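Local coordinates for hypothetical protein Atu0120 (Agrobacterium tumefaciens, PDB 2I6H), which is of unknown function but belongs to the DUF924 family of bacterial proteins and adopts an all-helical fold that binds calcium ions in the crystal, at residues A[65-69]-A[70-74]; A[86-89]-A[90-94]; A[108-111]-A[112-116]; A[117-121]-A[122-126]; A[129-132]-A[133-136]. All blocks are in the same frame, centred on the assembly; numbering follows the deposited sequence.

Overall arrangement
The five contacts lie in series along one all-helical chain. Contact 1 closes helix 51-69, contact 2 is the buried middle of helix 80-97, contact 3 begins helix 108-120, contact 4 ends it and contact 5 follows after helix 123-126. Contact 2 is central: its centre lies about 11 Å from that of contact 1, about 10 Å from contact 3 and about 13 Å from contact 5, and it touches all three. Contacts 4 and 5, centres about 11 Å apart, are joined by Asp124 OD2 to Tyr136 OH at 2.6 Å, probably a hydrogen bond. Calcium ions lie at the periphery, one about 4 Å from the side chain of Glu129. No active site is known.

Contact 1: A[65-69]-A[70-74]; sequences HFAAA and RRELD
Arg70 lies back over the last turn of helix 51-69, one face of its guanidinium over Ala67 CA, while Arg71 closes that turn in a Schellman motif. Arg71 has positive phi (67°). The two returning bonds run from Glu72 N to Ala67 O (3.0 Å) and from Arg71 N to Ala68 O (3.0 Å), the latter donor standing well above the carbonyl plane. The bend of the Arg70 chain at chi3 (-52°) folds the guanidinium back, bringing NH1 to 3.6 Å from Phe66 CB. Glu72 meets this group at its edge: NE binds OE2 nearly straight at 2.8 Å and NH2 binds OE1, a side-on salt bridge in which OE2 is approached from above the carboxylate plane. OE1 also rests against Ala67 CB. Arg71 grips Asp74 side-on as well, but here NE meets the syn lone pair of Asp74 OD1, which lies in the guanidinium plane. Apart from the ion pairs, Leu73 turns its CD1 branch to the methyls of Ala67 and Ala68, and the leucine continues onto Leu86 of helix 80-97. One water ties the turn together, accepting from Leu73 N at 2.8 Å and donating to Ala68 O and Asp74 OD1.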
# COMPACT_ATOMS: atom_id res chain seq x y z
N HIS A 65 -20.40 16.47 -5.28
CA HIS A 65 -19.55 16.88 -4.16
C HIS A 65 -20.21 18.03 -3.41
O HIS A 65 -20.31 18.01 -2.16
CB HIS A 65 -18.15 17.34 -4.58
CG HIS A 65 -17.34 17.86 -3.42
ND1 HIS A 65 -17.19 19.21 -3.14
CD2 HIS A 65 -16.72 17.20 -2.42
CE1 HIS A 65 -16.45 19.34 -2.05
NE2 HIS A 65 -16.16 18.13 -1.58
N PHE A 66 -20.60 19.05 -4.18
CA PHE A 66 -21.18 20.24 -3.58
C PHE A 66 -22.51 19.99 -2.87
O PHE A 66 -22.74 20.53 -1.78
CB PHE A 66 -21.17 21.42 -4.55
CG PHE A 66 -19.80 22.05 -4.67
CD1 PHE A 66 -19.40 23.06 -3.77
CD2 PHE A 66 -18.90 21.59 -5.62
CE1 PHE A 66 -18.09 23.62 -3.83
CE2 PHE A 66 -17.62 22.15 -5.70
CZ PHE A 66 -17.21 23.14 -4.81
N ALA A 67 -23.33 19.12 -3.44
CA ALA A 67 -24.61 18.73 -2.82
C ALA A 67 -24.33 18.06 -1.47
O ALA A 67 -24.97 18.37 -0.46
CB ALA A 67 -25.41 17.77 -3.73
N ALA A 68 -23.39 17.13 -1.45
CA ALA A 68 -23.01 16.46 -0.19
C ALA A 68 -22.53 17.49 0.84
O ALA A 68 -22.92 17.44 2.01
CB ALA A 68 -21.92 15.43 -0.45
N ALA A 69 -21.65 18.42 0.41
CA ALA A 69 -21.10 19.47 1.28
C ALA A 69 -22.19 20.44 1.76
O ALA A 69 -22.05 21.03 2.81
CB ALA A 69 -19.99 20.25 0.53
N ARG A 70 -23.28 20.58 0.99
CA ARG A 70 -24.40 21.46 1.38
C ARG A 70 -25.38 20.73 2.29
O ARG A 70 -26.44 21.27 2.66
CB ARG A 70 -25.16 21.97 0.15
CG ARG A 70 -24.48 23.11 -0.56
CD ARG A 70 -25.46 23.79 -1.55
NE ARG A 70 -26.07 22.81 -2.46
CZ ARG A 70 -25.57 22.42 -3.64
NH1 ARG A 70 -24.43 22.94 -4.12
NH2 ARG A 70 -26.23 21.52 -4.38
N ARG A 71 -25.05 19.48 2.63
CA ARG A 71 -25.91 18.64 3.53
C ARG A 71 -27.25 18.29 2.86
O ARG A 71 -28.30 18.21 3.53
CB ARG A 71 -26.11 19.30 4.93
CG ARG A 71 -24.78 19.66 5.63
CD ARG A 71 -23.91 18.40 5.84
NE ARG A 71 -24.58 17.47 6.75
CZ ARG A 71 -24.48 17.53 8.09
NH1 ARG A 71 -23.72 18.46 8.67
NH2 ARG A 71 -25.16 16.68 8.86
N GLU A 72 -27.21 18.08 1.55
CA GLU A 72 -28.41 17.67 0.80
C GLU A 72 -28.52 16.16 0.69
O GLU A 72 -29.61 15.63 0.34
CB GLU A 72 -28.42 18.29 -0.58
CG GLU A 72 -28.65 19.82 -0.48
CD GLU A 72 -28.41 20.57 -1.75
OE1 GLU A 72 -28.03 19.97 -2.79
OE2 GLU A 72 -28.61 21.80 -1.70
N LEU A 73 -27.42 15.46 0.99
CA LEU A 73 -27.37 14.01 0.78
C LEU A 73 -27.20 13.20 2.07
O LEU A 73 -26.73 12.05 2.01
CB LEU A 73 -26.22 13.67 -0.20
CG LEU A 73 -26.31 14.42 -1.54
CD1 LEU A 73 -25.16 13.99 -2.41
CD2 LEU A 73 -27.70 14.13 -2.23
N ASP A 74 -27.59 13.78 3.23
CA ASP A 74 -27.43 13.09 4.50
C ASP A 74 -28.20 11.78 4.52
O ASP A 74 -27.84 10.87 5.26
CB ASP A 74 -27.91 13.93 5.72
CG ASP A 74 -27.02 15.17 6.00
OD1 ASP A 74 -26.24 15.62 5.14
OD2 ASP A 74 -27.14 15.72 7.13
O HOH W 1 -25.02 15.56 2.45

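Contact 2: A[86-89]-A[90-94]; sequences LMLL and LDQFP
Leu90 lays CB and CG against the carbonyl oxygen of Leu86, one turn back in helix 80-97, where the regular alpha-helix opens into a pi-type turn at 90-92. Its own N binds Leu86 O at 2.9 Å, and beyond this contact its side chain packs on Ala111 and Phe114 of helix 108-120. Asp91 N takes Met87 O at 2.8 Å, while its CB lies 3.2 Å from the same oxygen. With CG anti to N (chi1 -179°), the carboxylate leaves the helix, and OD1 is hydrogen-bonded to His141 ND1. Gln92 N makes a weak bond to Met87 O, five residues back, a sign of the widened turn. Its CG crosses Leu88 CD2 at 3.9 Å, and the bend at chi2 (-66°) brings NE2 round to Asp91 OD2. Asp91 OD2 lies in the amide plane of Gln92, and NE2 meets it 2.9 Å away on the anti side, tilted out of the carboxylate plane. Phe93 N then spans five residues to Leu88 O, nearly along the C=O axis. The Phe93 ring goes on to meet His65 of helix 51-69 and, edge-to-face, Phe57. Pro94 has no N-H to give to the preceding turn, and the helix kinks here. Leu90 O, its regular alpha-helical partner, is hydrogen-bonded to Thr107 OG1; Leu89 O, which the five-residue spacing would pair with residue 94, is met by Pro94 CD at 3.5 Å.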
# COMPACT_ATOMS: atom_id res chain seq x y z
N LEU A 86 -20.72 8.80 -0.12
CA LEU A 86 -20.39 9.98 0.70
C LEU A 86 -18.88 10.09 0.98
O LEU A 86 -18.31 11.19 0.88
CB LEU A 86 -21.17 9.99 2.00
CG LEU A 86 -22.68 10.25 1.89
CD1 LEU A 86 -23.30 10.17 3.29
CD2 LEU A 86 -22.97 11.65 1.22
N MSE A 87 -18.25 8.97 1.34
CA MSE A 87 -16.81 8.97 1.64
C MSE A 87 -16.04 9.41 0.38
O MSE A 87 -15.11 10.24 0.45
CB MSE A 87 -16.32 7.55 1.99
CG MSE A 87 -16.98 6.88 3.13
SE MSE A 87 -16.71 7.92 4.82
CE MSE A 87 -18.41 8.80 4.85
N LEU A 88 -16.45 8.88 -0.76
CA LEU A 88 -15.77 9.14 -2.04
C LEU A 88 -15.94 10.60 -2.42
O LEU A 88 -14.98 11.25 -2.88
CB LEU A 88 -16.32 8.22 -3.12
CG LEU A 88 -16.04 6.75 -2.84
CD1 LEU A 88 -16.67 5.94 -3.99
CD2 LEU A 88 -14.54 6.44 -2.69
N LEU A 89 -17.12 11.15 -2.17
CA LEU A 89 -17.32 12.59 -2.45
C LEU A 89 -16.61 13.56 -1.49
O LEU A 89 -16.17 14.66 -1.90
CB LEU A 89 -18.80 12.89 -2.40
CG LEU A 89 -19.63 12.26 -3.53
CD1 LEU A 89 -21.08 12.57 -3.26
CD2 LEU A 89 -19.17 12.85 -4.93
N LEU A 90 -16.53 13.18 -0.20
CA LEU A 90 -16.11 14.14 0.83
C LEU A 90 -14.67 13.97 1.32
O LEU A 90 -14.08 14.92 1.86
CB LEU A 90 -17.07 14.16 2.02
CG LEU A 90 -18.50 14.60 1.65
CD1 LEU A 90 -19.40 14.36 2.81
CD2 LEU A 90 -18.51 16.11 1.21
N ASP A 91 -14.11 12.78 1.09
CA ASP A 91 -12.73 12.47 1.44
C ASP A 91 -11.83 12.28 0.21
O ASP A 91 -10.70 12.77 0.20
CB ASP A 91 -12.69 11.21 2.34
CG ASP A 91 -11.25 10.85 2.77
OD1 ASP A 91 -10.70 11.52 3.69
OD2 ASP A 91 -10.68 9.92 2.15
N GLN A 92 -12.32 11.55 -0.79
CA GLN A 92 -11.49 11.29 -1.98
C GLN A 92 -11.52 12.40 -3.03
O GLN A 92 -10.46 12.93 -3.44
CB GLN A 92 -11.86 9.95 -2.61
CG GLN A 92 -11.52 8.78 -1.72
CD GLN A 92 -10.04 8.64 -1.55
OE1 GLN A 92 -9.34 8.28 -2.48
NE2 GLN A 92 -9.54 8.96 -0.33
N PHE A 93 -12.73 12.77 -3.44
CA PHE A 93 -12.92 13.83 -4.47
C PHE A 93 -12.03 15.08 -4.26
O PHE A 93 -11.35 15.52 -5.21
CB PHE A 93 -14.41 14.20 -4.58
CG PHE A 93 -14.70 15.18 -5.69
CD1 PHE A 93 -15.16 14.71 -6.95
CD2 PHE A 93 -14.51 16.57 -5.50
CE1 PHE A 93 -15.43 15.63 -8.01
CE2 PHE A 93 -14.79 17.48 -6.54
CZ PHE A 93 -15.25 17.01 -7.81
N PRO A 94 -12.00 15.66 -3.04
CA PRO A 94 -11.18 16.88 -2.83
C PRO A 94 -9.70 16.64 -3.06
O PRO A 94 -9.00 17.52 -3.58
CB PRO A 94 -11.40 17.20 -1.33
CG PRO A 94 -12.67 16.53 -0.96
CD PRO A 94 -12.70 15.27 -1.80

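Contact 3: A[108-111]-A[112-116]; sequences DPLA and RFFAD
Leu110 and Phe114 lie side by side on the first turns of helix 108-120, with Leu110 CD1 over one ring face, 4.0 Å from the centroid and 18° off the normal, a CH-pi contact. The backbone that carries them is regular: the carbonyls of Asp108, Pro109, Leu110 and Ala111 each accept from the N-H four residues on, Phe114 N meeting Leu110 O almost straight (168°) and Ala115 N meeting Ala111 O at 2.7 Å. Asp108 O is thus satisfied by Arg112 N at 2.9 Å. Arg112 NH1 also approaches this oxygen, but at too poor an angle to bond. In the conformer described, the Arg112 chain doubles over at chi3 (-62°), laying its guanidinium across Pro109, with one face on CA and NH2 3.9 Å from Pro109 CB. The Asp108 carboxylate turns elsewhere, to a salt bridge between OD2 and Arg95 NH1 of helix 80-97, and Asp116 OD1 is similarly held by Arg150 NH1 of helix 145-155. The helix is therefore fastened to two neighbours by charge. Along the helix, Leu110 packs on Leu90, Phe114 and Ala115 meet Met87, and Ala115 touches Pro138 and Phe139 of helix 137-140.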
# COMPACT_ATOMS: atom_id res chain seq x y z
N ASP A 108 -13.24 17.66 5.18
CA ASP A 108 -12.71 16.54 5.98
C ASP A 108 -13.50 16.35 7.30
O ASP A 108 -13.81 15.20 7.66
CB ASP A 108 -11.22 16.66 6.26
CG ASP A 108 -10.36 16.32 5.02
OD1 ASP A 108 -10.89 15.80 4.00
OD2 ASP A 108 -9.12 16.52 5.08
N PRO A 109 -13.78 17.45 8.04
CA PRO A 109 -14.58 17.26 9.27
C PRO A 109 -15.94 16.60 8.97
O PRO A 109 -16.40 15.71 9.73
CB PRO A 109 -14.77 18.70 9.80
CG PRO A 109 -13.54 19.41 9.32
CD PRO A 109 -13.31 18.86 7.89
N LEU A 110 -16.57 16.99 7.87
CA LEU A 110 -17.84 16.36 7.47
C LEU A 110 -17.67 14.89 7.12
O LEU A 110 -18.49 14.04 7.51
CB LEU A 110 -18.48 17.10 6.29
CG LEU A 110 -19.89 16.68 5.87
CD1 LEU A 110 -20.89 16.68 7.09
CD2 LEU A 110 -20.41 17.55 4.65
N ALA A 111 -16.62 14.58 6.36
CA ALA A 111 -16.32 13.17 6.00
C ALA A 111 -16.15 12.31 7.25
O ALA A 111 -16.70 11.20 7.32
CB ALA A 111 -15.11 13.09 5.13
N ARG A 112 -15.43 12.83 8.24
CA ARG A 112 -15.16 12.11 9.48
C ARG A 112 -16.44 11.87 10.26
O ARG A 112 -16.66 10.79 10.82
CB ARG A 112 -14.25 12.95 10.36
CG ARG A 112 -12.84 12.89 9.97
CD ARG A 112 -12.01 13.09 11.22
NE ARG A 112 -12.23 14.39 11.84
CZ ARG A 112 -11.90 15.55 11.27
NH1 ARG A 112 -11.37 15.56 10.06
NH2 ARG A 112 -12.12 16.70 11.90
N PHE A 113 -17.28 12.91 10.31
CA PHE A 113 -18.56 12.85 11.02
C PHE A 113 -19.41 11.74 10.36
O PHE A 113 -20.00 10.86 11.05
CB PHE A 113 -19.26 14.22 10.90
CG PHE A 113 -20.66 14.21 11.40
CD1 PHE A 113 -20.92 14.13 12.77
CD2 PHE A 113 -21.72 14.21 10.52
CE1 PHE A 113 -22.26 14.10 13.25
CE2 PHE A 113 -23.05 14.19 10.97
CZ PHE A 113 -23.32 14.12 12.35
N PHE A 114 -19.46 11.76 9.03
CA PHE A 114 -20.19 10.72 8.32
C PHE A 114 -19.56 9.34 8.43
O PHE A 114 -20.29 8.35 8.53
CB PHE A 114 -20.33 11.07 6.85
CG PHE A 114 -21.40 12.12 6.55
CD1 PHE A 114 -22.45 12.43 7.42
CD2 PHE A 114 -21.33 12.79 5.33
CE1 PHE A 114 -23.44 13.45 7.04
CE2 PHE A 114 -22.30 13.76 4.95
CZ PHE A 114 -23.36 14.06 5.81
N ALA A 115 -18.22 9.25 8.41
CA ALA A 115 -17.53 7.94 8.56
C ALA A 115 -17.92 7.30 9.91
O ALA A 115 -18.30 6.12 9.97
CB ALA A 115 -16.00 8.08 8.47
N ASP A 116 -17.86 8.10 10.96
CA ASP A 116 -18.29 7.65 12.29
C ASP A 116 -19.73 7.07 12.28
O ASP A 116 -20.00 5.95 12.80
CB ASP A 116 -18.21 8.82 13.28
CG ASP A 116 -18.70 8.42 14.70
OD1 ASP A 116 -18.03 7.59 15.37
OD2 ASP A 116 -19.80 8.89 15.08

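Contact 4: A[117-121]-A[122-126]; sequences EAIRR and GHDQA
Arg121 CB sits over the centre of one face of the His123 ring, 3.8 Å from the centroid, a CH-pi contact at the end of helix 108-120. The two side chains run together, and Arg121 CD continues past His123 NE2 at 3.6 Å. Ala118 CB approaches CD2 of the same ring. On another flank, Ile119 CG1 crosses the Asp124 carboxylate, 4.0 Å from CG. The backbone that sets these groups in place is a Schellman motif: Gly122, with phi 84°, leaves the helix, while His123 N binds Ala118 O and Gly122 N binds Ile119 O, both at 2.9 Å. Further out, Glu117 steadies Arg121. Its OE2 receives Arg121 NE at 2.7 Å on the anti lone pair, within a salt bridge, after the arginine chain has extended straight from CG to NE. The ring is placed by His123 NE2, hydrogen-bonded to Leu77 O, with a water 2.9 Å from ND1 at its edge. A second water links Ile119 O to Asp124 OD1, and Asp124 OD2 is hydrogen-bonded to Tyr136 OH. Both ring nitrogens and both carboxylate oxygens thus have polar partners, so buried His123 and Asp124 probably tie the turn to its neighbours by directional bonds, with packing added.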
# COMPACT_ATOMS: atom_id res chain seq x y z
N GLU A 117 -20.63 7.83 11.67
CA GLU A 117 -22.04 7.42 11.59
C GLU A 117 -22.21 6.13 10.76
O GLU A 117 -22.95 5.22 11.16
CB GLU A 117 -22.94 8.54 11.07
CG GLU A 117 -24.43 8.16 11.04
CD GLU A 117 -24.99 7.67 12.41
OE1 GLU A 117 -24.44 8.02 13.49
OE2 GLU A 117 -26.00 6.92 12.36
N ALA A 118 -21.50 6.05 9.65
CA ALA A 118 -21.55 4.86 8.78
C ALA A 118 -21.04 3.62 9.50
O ALA A 118 -21.64 2.55 9.40
CB ALA A 118 -20.74 5.13 7.46
N ILE A 119 -19.94 3.77 10.25
CA ILE A 119 -19.37 2.67 11.00
C ILE A 119 -20.35 2.24 12.11
O ILE A 119 -20.53 1.02 12.36
CB ILE A 119 -18.00 3.02 11.52
CG1 ILE A 119 -17.04 3.07 10.30
CG2 ILE A 119 -17.47 1.94 12.55
CD1 ILE A 119 -15.71 3.71 10.60
N ARG A 120 -21.01 3.22 12.72
CA ARG A 120 -21.97 2.93 13.78
C ARG A 120 -23.11 2.08 13.22
O ARG A 120 -23.65 1.22 13.93
CB ARG A 120 -22.48 4.21 14.42
CG ARG A 120 -21.50 4.83 15.41
CD ARG A 120 -22.05 6.09 16.06
NE ARG A 120 -23.17 5.84 16.96
CZ ARG A 120 -23.07 5.41 18.23
NH1 ARG A 120 -21.88 5.13 18.78
NH2 ARG A 120 -24.15 5.24 18.96
N ARG A 121 -23.45 2.31 11.95
CA ARG A 121 -24.53 1.57 11.29
C ARG A 121 -24.04 0.23 10.73
O ARG A 121 -24.85 -0.50 10.18
CB ARG A 121 -25.14 2.38 10.15
CG ARG A 121 -25.87 3.62 10.64
CD ARG A 121 -26.41 4.51 9.56
NE ARG A 121 -26.94 5.75 10.15
CZ ARG A 121 -28.09 6.33 9.81
NH1 ARG A 121 -28.90 5.76 8.91
NH2 ARG A 121 -28.44 7.47 10.38
N GLY A 122 -22.74 -0.03 10.81
CA GLY A 122 -22.16 -1.32 10.32
C GLY A 122 -21.84 -1.32 8.82
O GLY A 122 -21.53 -2.37 8.23
N HIS A 123 -21.91 -0.13 8.20
CA HIS A 123 -21.78 -0.05 6.73
C HIS A 123 -20.42 -0.52 6.18
O HIS A 123 -20.33 -1.08 5.05
CB HIS A 123 -22.08 1.37 6.24
CG HIS A 123 -23.52 1.77 6.36
ND1 HIS A 123 -24.54 0.85 6.40
CD2 HIS A 123 -24.11 3.00 6.44
CE1 HIS A 123 -25.70 1.49 6.50
NE2 HIS A 123 -25.47 2.79 6.51
N ASP A 124 -19.36 -0.27 6.95
CA ASP A 124 -18.01 -0.66 6.49
C ASP A 124 -17.92 -2.19 6.36
O ASP A 124 -17.25 -2.71 5.46
CB ASP A 124 -16.92 -0.16 7.46
CG ASP A 124 -17.10 -0.65 8.90
OD1 ASP A 124 -18.26 -0.66 9.43
OD2 ASP A 124 -16.06 -1.02 9.52
N GLN A 125 -18.62 -2.88 7.26
CA GLN A 125 -18.62 -4.36 7.24
C GLN A 125 -19.51 -4.88 6.13
O GLN A 125 -19.39 -6.06 5.76
CB GLN A 125 -19.07 -4.92 8.59
CG GLN A 125 -18.05 -4.64 9.70
CD GLN A 125 -16.65 -5.17 9.38
OE1 GLN A 125 -16.45 -6.38 9.14
NE2 GLN A 125 -15.66 -4.28 9.38
N ALA A 126 -20.40 -4.03 5.62
CA ALA A 126 -21.37 -4.45 4.59
C ALA A 126 -20.82 -4.31 3.18
O ALA A 126 -21.34 -4.97 2.28
CB ALA A 126 -22.70 -3.70 4.73
O HOH W 2 -19.08 -1.30 11.83
O HOH W 3 -25.03 -1.91 6.99

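Contact 5: A[129-132]-A[133-136]; sequences EDLR and VFFY
Arg132 and Tyr136 pack closely where the chain leaves the weakly bonded helix 129-132, the arginine's aliphatic part running beside the ring. Arg132 CG comes within 3.2 Å of Tyr136 OH, the hydroxyl held by Asp124, and Arg132 O lies over the centre of one Tyr136 ring face, 3.7 Å above the plane. A chi1 of -160° sends the Arg132 chain away from its own backbone N and alongside the tyrosine, their guanidinium and ring planes 51° apart. Arg132 NE and NH2 are hydrogen-bonded to Asp124 O and Val127 O. The other rings meet carbonyls differently. Phe134 has Leu131 O at its edge, 3.3 Å from CD2, and Phe135 has Arg132 O near its ring plane. Two i to i+3 bonds, Phe134 N to Leu131 O and Phe135 N to Arg132 O (3.0 Å), carry the turn, each donor standing above the carbonyl plane. Both rings continue inward: Phe134 meets Trp38 and Trp46 edge-to-face, and Phe135 packs on Met87 of helix 80-97.

The opposite end is looser. The Glu129 side chain is exposed and does not touch 133-136, and instead of a direct helical bond from Val133 N to Glu129 O, a water accepts from the first and donates to the second at 2.7 Å. Asp130 OD1 makes a weak bond to Gly160 N of the second subunit. The arginine charge, met by the carbonyl oxygens of Asp124 and Val127, is probably stabilised by them.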
# COMPACT_ATOMS: atom_id res chain seq x y z
N GLU A 129 -14.28 -6.17 1.10
CA GLU A 129 -13.05 -5.91 1.81
C GLU A 129 -12.20 -4.84 1.10
O GLU A 129 -11.66 -3.98 1.78
CB GLU A 129 -12.26 -7.22 2.00
CG GLU A 129 -11.16 -7.07 3.00
CD GLU A 129 -10.37 -8.37 3.23
OE1 GLU A 129 -10.59 -9.35 2.48
OE2 GLU A 129 -9.54 -8.36 4.16
N ASP A 130 -12.15 -4.88 -0.24
CA ASP A 130 -11.41 -3.95 -1.10
C ASP A 130 -11.84 -2.49 -0.93
O ASP A 130 -11.06 -1.57 -1.17
CB ASP A 130 -11.65 -4.31 -2.58
CG ASP A 130 -10.79 -5.47 -3.06
OD1 ASP A 130 -9.90 -5.89 -2.31
OD2 ASP A 130 -10.99 -5.94 -4.21
N LEU A 131 -13.13 -2.30 -0.61
CA LEU A 131 -13.71 -0.95 -0.51
C LEU A 131 -13.78 -0.42 0.92
O LEU A 131 -14.05 0.75 1.16
CB LEU A 131 -15.10 -0.91 -1.15
CG LEU A 131 -15.15 -1.14 -2.67
CD1 LEU A 131 -16.59 -1.36 -3.07
CD2 LEU A 131 -14.49 0.02 -3.48
N ARG A 132 -13.59 -1.32 1.88
CA ARG A 132 -13.72 -0.97 3.30
C ARG A 132 -12.86 0.22 3.74
O ARG A 132 -13.29 1.07 4.54
CB ARG A 132 -13.35 -2.23 4.08
CG ARG A 132 -13.82 -2.28 5.46
CD ARG A 132 -13.96 -3.80 5.88
NE ARG A 132 -15.05 -4.52 5.21
CZ ARG A 132 -15.11 -5.85 5.10
NH1 ARG A 132 -14.14 -6.60 5.59
NH2 ARG A 132 -16.13 -6.45 4.51
N VAL A 133 -11.62 0.26 3.24
CA VAL A 133 -10.67 1.31 3.65
C VAL A 133 -11.21 2.75 3.42
O VAL A 133 -10.79 3.68 4.09
CB VAL A 133 -9.28 1.12 2.99
CG1 VAL A 133 -9.34 1.40 1.53
CG2 VAL A 133 -8.21 2.02 3.74
N PHE A 134 -12.10 2.91 2.43
CA PHE A 134 -12.67 4.27 2.19
C PHE A 134 -13.50 4.86 3.34
O PHE A 134 -13.65 6.10 3.43
CB PHE A 134 -13.31 4.33 0.80
CG PHE A 134 -12.32 3.99 -0.26
CD1 PHE A 134 -11.32 4.92 -0.57
CD2 PHE A 134 -12.26 2.70 -0.83
CE1 PHE A 134 -10.30 4.63 -1.49
CE2 PHE A 134 -11.22 2.37 -1.77
CZ PHE A 134 -10.25 3.35 -2.09
N PHE A 135 -14.04 3.99 4.21
CA PHE A 135 -14.69 4.43 5.44
C PHE A 135 -13.65 4.81 6.52
O PHE A 135 -14.01 5.45 7.51
CB PHE A 135 -15.61 3.31 6.01
CG PHE A 135 -16.83 3.08 5.20
CD1 PHE A 135 -17.93 3.94 5.30
CD2 PHE A 135 -16.89 2.01 4.30
CE1 PHE A 135 -19.11 3.74 4.51
CE2 PHE A 135 -18.07 1.77 3.53
CZ PHE A 135 -19.19 2.66 3.63
N TYR A 136 -12.39 4.42 6.35
CA TYR A 136 -11.37 4.60 7.41
C TYR A 136 -10.42 5.76 7.10
O TYR A 136 -9.85 6.40 8.00
CB TYR A 136 -10.56 3.29 7.58
CG TYR A 136 -11.44 2.06 7.82
CD1 TYR A 136 -12.74 2.17 8.38
CD2 TYR A 136 -10.93 0.79 7.54
CE1 TYR A 136 -13.51 0.99 8.60
CE2 TYR A 136 -11.68 -0.38 7.75
CZ TYR A 136 -12.95 -0.26 8.29
OH TYR A 136 -13.70 -1.41 8.51
O HOH W 4 -10.15 -1.79 1.83